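Leucine-rich-repeat protein (Methanosarcina barkeri, PDB 4WNR) binds GDP and magnesium through its Roc G-domain, here joined to part of the COR domain, and probably acts as a Roco-family serine/threonine protein kinase. Local coordinates at residues V44-D49 and F94-G99; Y117-D122 and Y131-I136; K209-V214 and N247-F252. All blocks are in the same frame, centred on the assembly; numbering follows the deposited sequence.

Contact 1 of 3, residues V44-D49 and F94-G99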
loop_
_atom_site.group_PDB
_atom_site.type_symbol
_atom_site.label_atom_id
_atom_site.label_comp_id
_atom_site.label_asym_id
_atom_site.label_seq_id
_atom_site.Cartn_x
_atom_site.Cartn_y
_atom_site.Cartn_z
ATOM N N VAL A 44 2.489 7.293 -1.201
ATOM C CA VAL A 44 2.178 7.386 -2.627
ATOM C C VAL A 44 2.082 5.976 -3.204
ATOM O O VAL A 44 3.024 5.189 -3.099
ATOM C CB VAL A 44 3.233 8.210 -3.393
ATOM C CG1 VAL A 44 2.924 8.235 -4.884
ATOM C CG2 VAL A 44 3.285 9.630 -2.854
ATOM N N LEU A 45 0.943 5.672 -3.818
ATOM C CA LEU A 45 0.654 4.328 -4.311
ATOM C C LEU A 45 0.694 4.266 -5.836
ATOM O O LEU A 45 -0.179 4.818 -6.508
ATOM C CB LEU A 45 -0.718 3.876 -3.808
ATOM C CG LEU A 45 -0.811 3.667 -2.291
ATOM C CD1 LEU A 45 -2.238 3.832 -1.798
ATOM C CD2 LEU A 45 -0.261 2.304 -1.895
ATOM N N LEU A 46 1.715 3.598 -6.370
ATOM C CA LEU A 46 1.816 3.342 -7.807
ATOM C C LEU A 46 0.868 2.197 -8.154
ATOM O O LEU A 46 1.082 1.064 -7.733
ATOM C CB LEU A 46 3.253 2.972 -8.206
ATOM C CG LEU A 46 4.325 4.068 -8.314
ATOM C CD1 LEU A 46 4.011 5.037 -9.445
ATOM C CD2 LEU A 46 4.505 4.812 -7.001
ATOM N N VAL A 47 -0.189 2.498 -8.899
ATOM C CA VAL A 47 -1.177 1.483 -9.282
ATOM C C VAL A 47 -1.435 1.484 -10.786
ATOM O O VAL A 47 -1.170 2.467 -11.477
ATOM C CB VAL A 47 -2.509 1.647 -8.517
ATOM C CG1 VAL A 47 -2.305 1.354 -7.039
ATOM C CG2 VAL A 47 -3.097 3.038 -8.712
ATOM N N GLY A 48 -1.953 0.364 -11.277
ATOM C CA GLY A 48 -2.150 0.144 -12.712
ATOM C C GLY A 48 -1.809 -1.285 -13.092
ATOM O O GLY A 48 -1.270 -2.036 -12.277
ATOM N N ASP A 49 -2.114 -1.657 -14.335
ATOM C CA ASP A 49 -1.874 -3.021 -14.821
ATOM C C ASP A 49 -0.392 -3.369 -14.845
ATOM O O ASP A 49 0.465 -2.484 -14.872
ATOM C CB ASP A 49 -2.450 -3.211 -16.227
ATOM C CG ASP A 49 -3.966 -3.222 -16.247
ATOM O OD1 ASP A 49 -4.580 -3.745 -15.293
ATOM O OD2 ASP A 49 -4.548 -2.713 -17.227
ATOM N N PHE A 94 6.914 5.942 -1.363
ATOM C CA PHE A 94 6.442 5.334 -2.608
ATOM C C PHE A 94 6.241 3.835 -2.428
ATOM O O PHE A 94 7.161 3.133 -2.012
ATOM C CB PHE A 94 7.432 5.574 -3.749
ATOM C CG PHE A 94 7.407 6.975 -4.297
ATOM C CD1 PHE A 94 6.337 7.417 -5.062
ATOM C CD2 PHE A 94 8.465 7.842 -4.066
ATOM C CE1 PHE A 94 6.319 8.703 -5.574
ATOM C CE2 PHE A 94 8.450 9.128 -4.576
ATOM C CZ PHE A 94 7.376 9.560 -5.331
ATOM N N TRP A 95 5.039 3.361 -2.746
ATOM C CA TRP A 95 4.717 1.933 -2.713
ATOM C C TRP A 95 4.578 1.390 -4.132
ATOM O O TRP A 95 3.731 1.848 -4.902
ATOM C CB TRP A 95 3.426 1.695 -1.929
ATOM C CG TRP A 95 3.629 1.666 -0.443
ATOM C CD1 TRP A 95 4.105 2.675 0.336
ATOM C CD2 TRP A 95 3.359 0.570 0.438
ATOM N NE1 TRP A 95 4.150 2.280 1.650
ATOM C CE2 TRP A 95 3.698 0.992 1.741
ATOM C CE3 TRP A 95 2.865 -0.727 0.253
ATOM C CZ2 TRP A 95 3.558 0.163 2.858
ATOM C CZ3 TRP A 95 2.726 -1.551 1.362
ATOM C CH2 TRP A 95 3.072 -1.101 2.648
ATOM N N ASP A 96 5.418 0.412 -4.466
ATOM C CA ASP A 96 5.436 -0.189 -5.800
ATOM C C ASP A 96 5.032 -1.665 -5.721
ATOM O O ASP A 96 5.699 -2.464 -5.061
ATOM C CB ASP A 96 6.833 -0.048 -6.412
ATOM C CG ASP A 96 6.829 -0.173 -7.924
ATOM O OD1 ASP A 96 5.849 0.270 -8.563
ATOM O OD2 ASP A 96 7.819 -0.703 -8.475
ATOM N N PHE A 97 3.938 -2.013 -6.393
ATOM C CA PHE A 97 3.394 -3.372 -6.369
ATOM C C PHE A 97 3.808 -4.153 -7.613
ATOM O O PHE A 97 3.611 -3.691 -8.738
ATOM C CB PHE A 97 1.867 -3.327 -6.268
ATOM C CG PHE A 97 1.362 -2.552 -5.084
ATOM C CD1 PHE A 97 1.465 -3.073 -3.801
ATOM C CD2 PHE A 97 0.789 -1.299 -5.250
ATOM C CE1 PHE A 97 1.006 -2.359 -2.708
ATOM C CE2 PHE A 97 0.327 -0.583 -4.161
ATOM C CZ PHE A 97 0.435 -1.113 -2.888
ATOM N N GLY A 98 4.370 -5.341 -7.403
ATOM C CA GLY A 98 4.859 -6.181 -8.498
ATOM C C GLY A 98 3.773 -6.901 -9.276
ATOM O O GLY A 98 2.582 -6.716 -9.026
ATOM N N GLY A 99 4.200 -7.731 -10.227
ATOM C CA GLY A 99 3.290 -8.471 -11.107
ATOM C C GLY A 99 2.398 -9.464 -10.383
ATOM O O GLY A 99 1.236 -9.643 -10.752
HETATM O O HOH W 1 3.117 -0.296 -7.971
#
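Val44 and Phe94 lie side by side on two adjacent strands, their side chains pointing the same way, with Val44 CG1 3.5 Å from Phe94 CE1. Val44 CG1 stands anti to its backbone N (chi1 177°), and CB and CG1 together line the CD1-CE1 side of the ring. Leu46, on the same face of the sheet, crosses Phe94 at a slant and brings CD2 to 3.7 Å from Phe94 CD1. An alanine at Leu46 would remove CD2 from beside Phe94 CD1 and would probably open a gap there between the ring and strand 44-47. Helix 54-62 backs this face through Leu58 and Leu61.

The backbones run parallel, and two bonds show it: Trp95 N donates to Val44 O at 2.7 Å, and Leu46 N donates to Trp95 O at 3.0 Å. These are central strands of the Roc G-domain, a P-loop NTPase fold, and Asp96-Phe97-Gly98-Gly99 fits the DxxG motif of G-proteins. Asp96 OD1 faces Leu46 CB, while OD2 is hydrogen-bonded to Thr55, a magnesium-binding residue; the Asp96 side chain is about 5 Å from the bound magnesium ion. A water links Leu46 O, Asp96 OD1 and Phe97 N, bridging the two segments where the strand pairing gives out.

On the other face, Leu45 CD2 touches Trp95 CB at 3.7 Å. It also meets the edge of the Phe97 ring, 3.6 Å from CZ, the two side chains crossing obliquely. Phe97 CD2 lies 3.4 Å from Leu46 O, which sits near the ring plane.

Contact 2 of 3, residues Y117-D122 and Y131-I136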
loop_
_atom_site.group_PDB
_atom_site.type_symbol
_atom_site.label_atom_id
_atom_site.label_comp_id
_atom_site.label_asym_id
_atom_site.label_seq_id
_atom_site.Cartn_x
_atom_site.Cartn_y
_atom_site.Cartn_z
ATOM N N TYR A 117 -2.443 8.782 -5.072
ATOM C CA TYR A 117 -2.411 7.698 -6.049
ATOM C C TYR A 117 -1.831 8.158 -7.380
ATOM O O TYR A 117 -2.137 9.251 -7.855
ATOM C CB TYR A 117 -3.820 7.140 -6.267
ATOM C CG TYR A 117 -4.313 6.293 -5.118
ATOM C CD1 TYR A 117 -4.834 6.881 -3.968
ATOM C CD2 TYR A 117 -4.251 4.904 -5.177
ATOM C CE1 TYR A 117 -5.283 6.106 -2.909
ATOM C CE2 TYR A 117 -4.698 4.122 -4.124
ATOM C CZ TYR A 117 -5.214 4.726 -2.994
ATOM O OH TYR A 117 -5.654 3.946 -1.951
ATOM N N ILE A 118 -0.985 7.313 -7.963
ATOM C CA ILE A 118 -0.466 7.522 -9.313
ATOM C C ILE A 118 -0.928 6.361 -10.191
ATOM O O ILE A 118 -0.440 5.237 -10.054
ATOM C CB ILE A 118 1.074 7.627 -9.321
ATOM C CG1 ILE A 118 1.520 8.862 -8.534
ATOM C CG2 ILE A 118 1.601 7.699 -10.751
ATOM C CD1 ILE A 118 3.009 8.928 -8.269
ATOM N N LEU A 119 -1.880 6.641 -11.077
ATOM C CA LEU A 119 -2.420 5.636 -11.993
ATOM C C LEU A 119 -1.624 5.625 -13.297
ATOM O O LEU A 119 -1.688 6.577 -14.072
ATOM C CB LEU A 119 -3.900 5.913 -12.281
ATOM C CG LEU A 119 -4.610 5.000 -13.289
ATOM C CD1 LEU A 119 -4.480 3.533 -12.906
ATOM C CD2 LEU A 119 -6.074 5.394 -13.408
ATOM N N VAL A 120 -0.878 4.548 -13.527
ATOM C CA VAL A 120 -0.083 4.398 -14.747
ATOM C C VAL A 120 -0.845 3.567 -15.779
ATOM O O VAL A 120 -1.341 2.482 -15.470
ATOM C CB VAL A 120 1.280 3.738 -14.467
ATOM C CG1 VAL A 120 2.161 3.784 -15.709
ATOM C CG2 VAL A 120 1.979 4.424 -13.302
ATOM N N LEU A 121 -0.921 4.085 -17.004
ATOM C CA LEU A 121 -1.651 3.439 -18.095
ATOM C C LEU A 121 -0.783 3.308 -19.341
ATOM O O LEU A 121 0.281 3.921 -19.437
ATOM C CB LEU A 121 -2.901 4.250 -18.445
ATOM C CG LEU A 121 -3.898 4.515 -17.316
ATOM C CD1 LEU A 121 -4.938 5.529 -17.766
ATOM C CD2 LEU A 121 -4.566 3.226 -16.859
ATOM N N ASP A 122 -1.248 2.500 -20.289
ATOM C CA ASP A 122 -0.607 2.373 -21.602
ATOM C C ASP A 122 -1.625 2.004 -22.684
ATOM O O ASP A 122 -2.762 1.638 -22.381
ATOM C CB ASP A 122 0.540 1.356 -21.563
ATOM C CG ASP A 122 0.077 -0.046 -21.225
ATOM O OD1 ASP A 122 -0.945 -0.191 -20.522
ATOM O OD2 ASP A 122 0.746 -1.007 -21.660
ATOM N N TYR A 131 -11.868 1.389 -14.942
ATOM C CA TYR A 131 -11.825 0.266 -14.004
ATOM C C TYR A 131 -10.973 0.622 -12.783
ATOM O O TYR A 131 -11.385 0.395 -11.644
ATOM C CB TYR A 131 -11.279 -0.995 -14.693
ATOM C CG TYR A 131 -10.733 -2.050 -13.747
ATOM C CD1 TYR A 131 -11.587 -2.908 -13.058
ATOM C CD2 TYR A 131 -9.360 -2.192 -13.548
ATOM C CE1 TYR A 131 -11.089 -3.873 -12.195
ATOM C CE2 TYR A 131 -8.854 -3.151 -12.688
ATOM C CZ TYR A 131 -9.720 -3.988 -12.014
ATOM O OH TYR A 131 -9.216 -4.941 -11.164
ATOM N N TRP A 132 -9.793 1.186 -13.031
ATOM C CA TRP A 132 -8.869 1.569 -11.958
ATOM C C TRP A 132 -9.349 2.779 -11.152
ATOM O O TRP A 132 -9.070 2.879 -9.958
ATOM C CB TRP A 132 -7.467 1.846 -12.516
ATOM C CG TRP A 132 -6.649 0.607 -12.718
ATOM C CD1 TRP A 132 -6.330 0.022 -13.906
ATOM C CD2 TRP A 132 -6.050 -0.200 -11.698
ATOM N NE1 TRP A 132 -5.567 -1.100 -13.693
ATOM C CE2 TRP A 132 -5.380 -1.261 -12.346
ATOM C CE3 TRP A 132 -6.012 -0.131 -10.301
ATOM C CZ2 TRP A 132 -4.680 -2.245 -11.644
ATOM C CZ3 TRP A 132 -5.315 -1.111 -9.602
ATOM C CH2 TRP A 132 -4.659 -2.154 -10.278
ATOM N N LEU A 133 -10.063 3.694 -11.802
ATOM C CA LEU A 133 -10.573 4.889 -11.129
ATOM C C LEU A 133 -11.680 4.551 -10.126
ATOM O O LEU A 133 -11.727 5.128 -9.040
ATOM C CB LEU A 133 -11.063 5.917 -12.151
ATOM C CG LEU A 133 -9.956 6.594 -12.967
ATOM C CD1 LEU A 133 -10.544 7.324 -14.164
ATOM C CD2 LEU A 133 -9.135 7.544 -12.105
ATOM N N LYS A 134 -12.563 3.624 -10.493
ATOM C CA LYS A 134 -13.575 3.109 -9.564
ATOM C C LYS A 134 -12.920 2.348 -8.415
ATOM O O LYS A 134 -13.391 2.394 -7.280
ATOM C CB LYS A 134 -14.556 2.181 -10.283
ATOM C CG LYS A 134 -15.481 2.885 -11.259
ATOM C CD LYS A 134 -16.418 1.900 -11.939
ATOM C CE LYS A 134 -17.261 2.584 -13.002
ATOM N NZ LYS A 134 -18.216 1.647 -13.657
ATOM N N HIS A 135 -11.833 1.648 -8.729
ATOM C CA HIS A 135 -11.094 0.863 -7.743
ATOM C C HIS A 135 -10.428 1.772 -6.707
ATOM O O HIS A 135 -10.523 1.523 -5.506
ATOM C CB HIS A 135 -10.045 -0.006 -8.445
ATOM C CG HIS A 135 -9.543 -1.143 -7.613
ATOM N ND1 HIS A 135 -8.378 -1.072 -6.879
ATOM C CD2 HIS A 135 -10.044 -2.383 -7.402
ATOM C CE1 HIS A 135 -8.186 -2.216 -6.248
ATOM N NE2 HIS A 135 -9.183 -3.029 -6.550
ATOM N N ILE A 136 -9.767 2.824 -7.183
ATOM C CA ILE A 136 -9.103 3.800 -6.310
ATOM C C ILE A 136 -10.123 4.587 -5.483
ATOM O O ILE A 136 -9.853 4.948 -4.339
ATOM C CB ILE A 136 -8.215 4.772 -7.123
ATOM C CG1 ILE A 136 -7.038 4.017 -7.751
ATOM C CG2 ILE A 136 -7.675 5.895 -6.244
ATOM C CD1 ILE A 136 -6.396 4.741 -8.915
#
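Ile136 N donates to Trp132 O at 2.9 Å, a helical bond between two residues one turn apart, both of which reach across to strand 117-121. Across to the strand the contact is apolar. Ile136 CG2 lies over one face of the Tyr117 ring, 3.7 Å from its centroid and 15° off the ring normal, which meets the geometry of a CH-pi contact. With CG2 anti to the Ile136 backbone N, the methyl is carried out from the helix onto the ring; it sits slightly toward the rim, 3.6 Å from Tyr117 CG. The two side chains slide past each other in opposite directions, and the phenol OH continues beyond the contact to a hydrogen bond with Ser112 O.

The strand and helix segments run nearly antiparallel, at 164° with axes 10.2 Å apart, as expected within the beta-alpha-beta unit formed by strand 116-121, helix 129-140 and strand 145-149 of the Roc domain. Ile118 points away from this helix and packs instead on Leu57 of helix 54-62, so the sheet is sandwiched between helices.

Leu119 enters between the helix residues. Its CD1 comes to 3.5 Å from Trp132 CB, at a slant to the indole, while its CD2 meets Leu133 CD2 at 4.0 Å, those two side chains crossing at about a right angle. Trp132 also has Tyr131 CE2 3.9 Å above one face of its ring. Its NE1 makes a weak hydrogen bond to Asp49 OD1, and its ring touches Gly48 in a segment consistent with the start of the P-loop.

Contact 3 of 3, residues K209-V214 and N247-F252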
loop_
_atom_site.group_PDB
_atom_site.type_symbol
_atom_site.label_atom_id
_atom_site.label_comp_id
_atom_site.label_asym_id
_atom_site.label_seq_id
_atom_site.Cartn_x
_atom_site.Cartn_y
_atom_site.Cartn_z
ATOM N N LYS A 209 5.100 15.167 20.226
ATOM C CA LYS A 209 6.417 14.518 20.150
ATOM C C LYS A 209 6.341 13.010 20.394
ATOM O O LYS A 209 7.073 12.240 19.772
ATOM C CB LYS A 209 7.390 15.147 21.153
ATOM C CG LYS A 209 7.777 16.581 20.824
ATOM C CD LYS A 209 8.532 17.240 21.969
ATOM C CE LYS A 209 7.599 17.644 23.102
ATOM N NZ LYS A 209 8.317 18.360 24.191
ATOM N N SER A 210 5.455 12.603 21.300
ATOM C CA SER A 210 5.289 11.189 21.653
ATOM C C SER A 210 4.816 10.336 20.471
ATOM O O SER A 210 5.217 9.181 20.335
ATOM C CB SER A 210 4.309 11.044 22.822
ATOM O OG SER A 210 3.089 11.714 22.550
ATOM N N TRP A 211 3.972 10.915 19.620
ATOM C CA TRP A 211 3.439 10.216 18.447
ATOM C C TRP A 211 4.540 9.904 17.426
ATOM O O TRP A 211 4.519 8.850 16.791
ATOM C CB TRP A 211 2.317 11.036 17.798
ATOM C CG TRP A 211 1.029 11.054 18.590
ATOM C CD1 TRP A 211 0.897 10.971 19.946
ATOM C CD2 TRP A 211 -0.299 11.185 18.068
ATOM N NE1 TRP A 211 -0.428 11.029 20.300
ATOM C CE2 TRP A 211 -1.185 11.163 19.166
ATOM C CE3 TRP A 211 -0.827 11.316 16.777
ATOM C CZ2 TRP A 211 -2.570 11.266 19.015
ATOM C CZ3 TRP A 211 -2.207 11.419 16.629
ATOM C CH2 TRP A 211 -3.061 11.394 17.742
ATOM N N PHE A 212 5.495 10.821 17.277
ATOM C CA PHE A 212 6.666 10.598 16.420
ATOM C C PHE A 212 7.598 9.537 16.999
ATOM O O PHE A 212 8.217 8.777 16.253
ATOM C CB PHE A 212 7.451 11.898 16.214
ATOM C CG PHE A 212 6.766 12.886 15.314
ATOM C CD1 PHE A 212 6.683 12.656 13.948
ATOM C CD2 PHE A 212 6.217 14.052 15.829
ATOM C CE1 PHE A 212 6.055 13.565 13.113
ATOM C CE2 PHE A 212 5.590 14.966 15.000
ATOM C CZ PHE A 212 5.508 14.722 13.640
ATOM N N GLU A 213 7.712 9.502 18.326
ATOM C CA GLU A 213 8.550 8.510 19.006
ATOM C C GLU A 213 7.979 7.098 18.854
ATOM O O GLU A 213 8.729 6.144 18.650
ATOM C CB GLU A 213 8.722 8.866 20.488
ATOM C CG GLU A 213 9.572 10.107 20.736
ATOM C CD GLU A 213 11.040 9.908 20.392
ATOM O OE1 GLU A 213 11.630 8.899 20.836
ATOM O OE2 GLU A 213 11.609 10.767 19.684
ATOM N N VAL A 214 6.655 6.977 18.950
ATOM C CA VAL A 214 5.971 5.709 18.683
ATOM C C VAL A 214 6.176 5.299 17.223
ATOM O O VAL A 214 6.436 4.131 16.931
ATOM C CB VAL A 214 4.458 5.798 18.994
ATOM C CG1 VAL A 214 3.714 4.567 18.490
ATOM C CG2 VAL A 214 4.232 5.960 20.489
ATOM N N ASN A 247 -5.842 4.946 19.318
ATOM C CA ASN A 247 -6.612 4.500 18.152
ATOM C C ASN A 247 -6.553 5.470 16.970
ATOM O O ASN A 247 -6.637 5.052 15.815
ATOM C CB ASN A 247 -8.072 4.247 18.540
ATOM C CG ASN A 247 -8.230 3.077 19.495
ATOM O OD1 ASN A 247 -7.246 2.480 19.940
ATOM N ND2 ASN A 247 -9.473 2.741 19.815
ATOM N N THR A 248 -6.428 6.762 17.261
ATOM C CA THR A 248 -6.246 7.772 16.219
ATOM C C THR A 248 -4.877 7.609 15.558
ATOM O O THR A 248 -4.726 7.844 14.359
ATOM C CB THR A 248 -6.377 9.198 16.790
ATOM O OG1 THR A 248 -7.655 9.342 17.419
ATOM C CG2 THR A 248 -6.245 10.254 15.693
ATOM N N LEU A 249 -3.892 7.190 16.348
ATOM C CA LEU A 249 -2.515 7.047 15.880
ATOM C C LEU A 249 -2.339 5.881 14.899
ATOM O O LEU A 249 -1.636 6.021 13.901
ATOM C CB LEU A 249 -1.567 6.891 17.076
ATOM C CG LEU A 249 -0.064 6.765 16.801
ATOM C CD1 LEU A 249 0.448 7.888 15.911
ATOM C CD2 LEU A 249 0.706 6.739 18.114
ATOM N N VAL A 250 -2.968 4.739 15.183
ATOM C CA VAL A 250 -2.893 3.573 14.280
ATOM C C VAL A 250 -3.552 3.840 12.929
ATOM O O VAL A 250 -3.082 3.344 11.904
ATOM C CB VAL A 250 -3.501 2.278 14.881
ATOM C CG1 VAL A 250 -2.658 1.781 16.037
ATOM C CG2 VAL A 250 -4.946 2.473 15.321
ATOM N N ASP A 251 -4.639 4.611 12.936
ATOM C CA ASP A 251 -5.315 5.003 11.698
ATOM C C ASP A 251 -4.377 5.807 10.801
ATOM O O ASP A 251 -4.344 5.601 9.588
ATOM C CB ASP A 251 -6.581 5.810 11.998
ATOM C CG ASP A 251 -7.683 4.965 12.624
ATOM O OD1 ASP A 251 -7.386 3.865 13.136
ATOM O OD2 ASP A 251 -8.852 5.403 12.606
ATOM N N PHE A 252 -3.615 6.716 11.407
ATOM C CA PHE A 252 -2.586 7.468 10.689
ATOM C C PHE A 252 -1.455 6.552 10.226
ATOM O O PHE A 252 -1.107 6.534 9.047
ATOM C CB PHE A 252 -2.002 8.579 11.567
ATOM C CG PHE A 252 -2.731 9.892 11.463
ATOM C CD1 PHE A 252 -2.631 10.668 10.316
ATOM C CD2 PHE A 252 -3.495 10.366 12.522
ATOM C CE1 PHE A 252 -3.293 11.881 10.219
ATOM C CE2 PHE A 252 -4.158 11.579 12.431
ATOM C CZ PHE A 252 -4.057 12.338 11.278
#
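Helix segments 209-214 and 247-252 cross at -53° with axes 11.4 Å apart, and the closest CA atoms, those of Trp211 and Leu249, are separated by 7.2 Å. That pair carries most of the contact. Their side chains slide past each other in opposite directions: Leu249 CD1 approaches Trp211 CE3 at 3.8 Å, and its CD2 lies over one face of the indole. Leu249 CG is anti to the backbone N (chi1 -178°), which extends the branch toward the opposite helix.

The same CD2 reaches Val214 CG1 at 3.7 Å, so Leu249 is seated between residues nearly one turn apart on helix 209-220. This is helix-helix packing inside the COR-A region; helix 209-220 follows directly on strand 206-208, which pairs antiparallel with strand 36-47 of the Roc sheet.

Farther out along the indole, CH2 meets Thr248 CG2 at 4.0 Å, the two side chains crossing at a slant. The hydroxyl of Thr248 is engaged elsewhere, on Ser244 O. Phe252 CD2 is more distant, 4.4 Å from Trp211 CZ3. Both Trp211 and Phe252 also make edge-to-face contacts with Trp207, which belongs to strand 206-208.

In the fold
Contacts 1 and 2 belong to one buried core: their centres are about 10 Å apart, and strands 36-47 and 116-121 are neighbours in the same sheet, joined by probable hydrogen bonds from Val47 N to Ile118 O and from Val120 N to Val47 O. Contact 1 is strand on strand and mixes backbone bonding with apolar packing close to the nucleotide. Contact 2 is helix on strand and relies on apolar groups across its interface. Contact 3 stands apart in the COR-A region, about 25 Å from contact 1 and about 30 Å from contact 2 between centres; it joins two helices by apolar contacts, and its tryptophan and threonine are partly exposed.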